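PDB 4ERU: YciF Bacterial Stress Response Protein from Salmonella enterica subsp. enterica serovar Typhimurium, which is of unknown function but has a ferritin-like helical bundle that holds two magnesium ions, and is probably involved in the bacterial stress response. Local coordinates for residues 24-29 / 80-85. Residues are numbered along the deposited sequence; the frame is centred on the assembly and turned at random.
With MG (magnesium ion), chain E.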
ATOM      1  N   GLU A  24       4.949 -12.311  -0.499  1.00 39.03           N
ATOM      2  CA  GLU A  24       3.928 -13.335  -0.676  1.00 40.36           C
ATOM      3  C   GLU A  24       4.146 -14.513   0.273  1.00 41.56           C
ATOM      4  O   GLU A  24       3.183 -15.008   0.867  1.00 40.13           O
ATOM      5  CB  GLU A  24       3.877 -13.831  -2.110  1.00 47.13           C
ATOM      6  CG  GLU A  24       3.625 -12.761  -3.176  1.00 49.38           C
ATOM      7  CD  GLU A  24       2.182 -12.343  -3.363  1.00 48.78           C
ATOM      8  OE1 GLU A  24       1.781 -12.090  -4.536  1.00 50.76           O
ATOM      9  OE2 GLU A  24       1.433 -12.230  -2.377  1.00 49.11           O
ATOM     10  N   LYS A  25       5.399 -14.943   0.427  1.00 41.02           N
ATOM     11  CA  LYS A  25       5.709 -16.077   1.332  1.00 41.53           C
ATOM     12  C   LYS A  25       5.343 -15.742   2.787  1.00 42.99           C
ATOM     13  O   LYS A  25       4.737 -16.551   3.489  1.00 43.04           O
ATOM     14  CB  LYS A  25       7.181 -16.472   1.235  1.00 36.96           C
ATOM     15  CG  LYS A  25       7.531 -17.114  -0.116  1.00 45.19           C
ATOM     16  CD  LYS A  25       8.929 -17.808  -0.130  1.00 57.00           C
ATOM     17  CE  LYS A  25      10.070 -16.868   0.279  1.00 61.04           C
ATOM     18  NZ  LYS A  25      11.433 -17.496   0.017  1.00 70.77           N
ATOM     19  N   GLN A  26       5.727 -14.545   3.228  1.00 38.17           N
ATOM     20  CA  GLN A  26       5.334 -14.047   4.534  1.00 39.30           C
ATOM     21  C   GLN A  26       3.837 -13.993   4.726  1.00 40.50           C
ATOM     22  O   GLN A  26       3.351 -14.394   5.775  1.00 38.19           O
ATOM     23  CB  GLN A  26       5.873 -12.661   4.787  1.00 40.10           C
ATOM     24  CG  GLN A  26       7.346 -12.594   5.011  1.00 40.80           C
ATOM     25  CD  GLN A  26       7.746 -11.141   5.225  1.00 45.66           C
ATOM     26  OE1 GLN A  26       7.376 -10.538   6.243  1.00 47.47           O
ATOM     27  NE2 GLN A  26       8.448 -10.551   4.242  1.00 43.22           N
ATOM     28  N   LEU A  27       3.114 -13.498   3.721  1.00 39.81           N
ATOM     29  CA  LEU A  27       1.677 -13.411   3.812  1.00 40.68           C
ATOM     30  C   LEU A  27       1.019 -14.793   4.021  1.00 40.84           C
ATOM     31  O   LEU A  27       0.109 -14.906   4.855  1.00 42.52           O
ATOM     32  CB  LEU A  27       1.113 -12.666   2.593  1.00 42.45           C
ATOM     33  CG  LEU A  27      -0.384 -12.365   2.600  1.00 46.83           C
ATOM     34  CD1 LEU A  27      -0.826 -11.574   3.882  1.00 41.49           C
ATOM     35  CD2 LEU A  27      -0.732 -11.603   1.304  1.00 43.04           C
ATOM     36  N   THR A  28       1.486 -15.831   3.312  1.00 37.63           N
ATOM     37  CA  THR A  28       0.943 -17.193   3.475  1.00 40.99           C
ATOM     38  C   THR A  28       1.144 -17.710   4.897  1.00 43.63           C
ATOM     39  O   THR A  28       0.281 -18.414   5.409  1.00 43.27           O
ATOM     40  CB  THR A  28       1.536 -18.276   2.496  1.00 44.17           C
ATOM     41  OG1 THR A  28       2.949 -18.448   2.704  1.00 43.40           O
ATOM     42  CG2 THR A  28       1.272 -17.926   1.057  1.00 42.28           C
ATOM     43  N   LYS A  29       2.247 -17.337   5.539  1.00 41.00           N
ATOM     44  CA  LYS A  29       2.481 -17.704   6.939  1.00 41.46           C
ATOM     45  C   LYS A  29       1.495 -17.053   7.898  1.00 41.91           C
ATOM     46  O   LYS A  29       1.092 -17.658   8.901  1.00 41.32           O
ATOM     47  CB  LYS A  29       3.884 -17.299   7.368  1.00 42.73           C
ATOM     48  CG  LYS A  29       4.962 -18.064   6.695  1.00 50.03           C
ATOM     49  CD  LYS A  29       6.349 -17.576   7.150  1.00 52.92           C
ATOM     50  CE  LYS A  29       6.675 -18.108   8.505  1.00 63.44           C
ATOM     51  NZ  LYS A  29       8.165 -18.216   8.627  1.00 73.89           N
ATOM     52  N   ALA A  80       8.603  -4.014   4.587  1.00 51.72           N
ATOM     53  CA  ALA A  80       7.272  -3.402   4.569  1.00 46.67           C
ATOM     54  C   ALA A  80       6.172  -4.443   4.812  1.00 46.29           C
ATOM     55  O   ALA A  80       5.320  -4.264   5.671  1.00 49.82           O
ATOM     56  CB  ALA A  80       7.035  -2.678   3.250  1.00 48.35           C
HETATM   57  N   MSE A  81       6.197  -5.545   4.073  1.00 43.28           N
HETATM   58  CA  MSE A  81       5.205  -6.559   4.319  1.00 43.49           C
HETATM   59  C   MSE A  81       5.322  -7.042   5.754  1.00 41.54           C
HETATM   60  O   MSE A  81       4.315  -7.290   6.398  1.00 44.26           O
HETATM   61  CB  MSE A  81       5.329  -7.746   3.340  1.00 36.76           C
HETATM   62  CG  MSE A  81       4.262  -8.847   3.602  1.00 36.61           C
HETATM   63 SE   MSE A  81       2.449  -8.128   3.413  0.73 48.61          SE
HETATM   64  CE  MSE A  81       2.453  -7.681   1.475  1.00 47.48           C
ATOM     65  N   GLU A  82       6.545  -7.180   6.261  1.00 39.92           N
ATOM     66  CA  GLU A  82       6.712  -7.614   7.644  1.00 43.75           C
ATOM     67  C   GLU A  82       5.997  -6.683   8.608  1.00 44.68           C
ATOM     68  O   GLU A  82       5.324  -7.150   9.547  1.00 46.93           O
ATOM     69  CB  GLU A  82       8.206  -7.761   8.013  1.00 46.56           C
ATOM     70  CG  GLU A  82       8.437  -8.388   9.389  1.00 54.75           C
ATOM     71  CD  GLU A  82       9.921  -8.500   9.736  1.00 62.71           C
ATOM     72  OE1 GLU A  82      10.693  -7.576   9.400  1.00 62.85           O
ATOM     73  OE2 GLU A  82      10.310  -9.517  10.351  1.00 68.90           O
ATOM     74  N   GLY A  83       6.147  -5.381   8.396  1.00 43.86           N
ATOM     75  CA  GLY A  83       5.498  -4.383   9.266  1.00 42.31           C
ATOM     76  C   GLY A  83       3.971  -4.430   9.111  1.00 40.49           C
ATOM     77  O   GLY A  83       3.239  -4.357  10.109  1.00 42.42           O
ATOM     78  N   LEU A  84       3.482  -4.567   7.868  1.00 38.90           N
ATOM     79  CA  LEU A  84       2.011  -4.680   7.652  1.00 43.50           C
ATOM     80  C   LEU A  84       1.403  -5.903   8.326  1.00 45.18           C
ATOM     81  O   LEU A  84       0.320  -5.828   8.945  1.00 44.69           O
ATOM     82  CB  LEU A  84       1.656  -4.635   6.153  1.00 39.85           C
ATOM     83  CG  LEU A  84       2.017  -3.320   5.432  1.00 44.90           C
ATOM     84  CD1 LEU A  84       1.661  -3.339   3.925  1.00 46.28           C
ATOM     85  CD2 LEU A  84       1.366  -2.089   6.115  1.00 41.28           C
ATOM     86  N   ILE A  85       2.100  -7.028   8.257  1.00 40.73           N
ATOM     87  CA  ILE A  85       1.644  -8.220   8.975  1.00 39.79           C
ATOM     88  C   ILE A  85       1.697  -8.041  10.500  1.00 43.11           C
ATOM     89  O   ILE A  85       0.804  -8.494  11.196  1.00 45.56           O
ATOM     90  CB  ILE A  85       2.423  -9.499   8.535  1.00 40.36           C
ATOM     91  CG1 ILE A  85       2.088  -9.817   7.076  1.00 41.17           C
ATOM     92  CG2 ILE A  85       2.031 -10.702   9.406  1.00 40.30           C
ATOM     93  CD1 ILE A  85       2.979 -10.826   6.391  1.00 43.03           C
TER
HETATM   94 MG    MG E 203      -0.434 -11.736  -3.855  0.68 36.59          MG
HETATM   95  O   HOH W   1      -1.668 -12.123  -2.133  1.00 45.45           O
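The amide oxygen of Gln26 meets carbon rather than a donor. Its OE1 lies 3.3 Å from CA of Glu82 and 3.4 Å from CB of the same residue. The backbone N of Glu82 is close to OE1, but the angle is too poor for a hydrogen bond. Beyond CG the Gln26 chain is extended, which carries the amide across to the backbone of the other helix. The polar grip on this amide comes from its nitrogen, which bonds to Ser22 OG, one turn back, and to Cys78 O, just before helix 79-93. The two bonds help fix the rotation of the amide, and the one to Cys78 O links helix 9-37 to the residue preceding helix 79-93. The Glu82 carboxylate turns away, its plane 83° from the Gln26 amide.

One turn further along, Ile85 reaches over with its CD1 tip. This methyl lies 3.6 Å from the backbone O of Gln26 and also touches CB of Gln26 and the backbone N of Leu27. CG1 of Ile85 is anti to its own carbonyl carbon, and chi2 of 167° extends CD1 onto the Gln26-Leu27 backbone. The selenomethionine Met81 and Leu27 are both buried, and both pack on Val112 of helix 99-130.

Glu24 points away from helix 79-93. Its carboxylate chelates a magnesium ion through OE1 and OE2, at 2.3 Å from OE1. Gln57, Glu146 and a water complete the site. OE1 also bonds to Tyr120 OH.

The two segments run nearly parallel, 19° apart, with axes 9.7 Å from each other. The short helix 79-93 packs against helices 9-37 and 99-130 of the ferritin-like bundle, while Ala80 and Leu84 touch the second subunit.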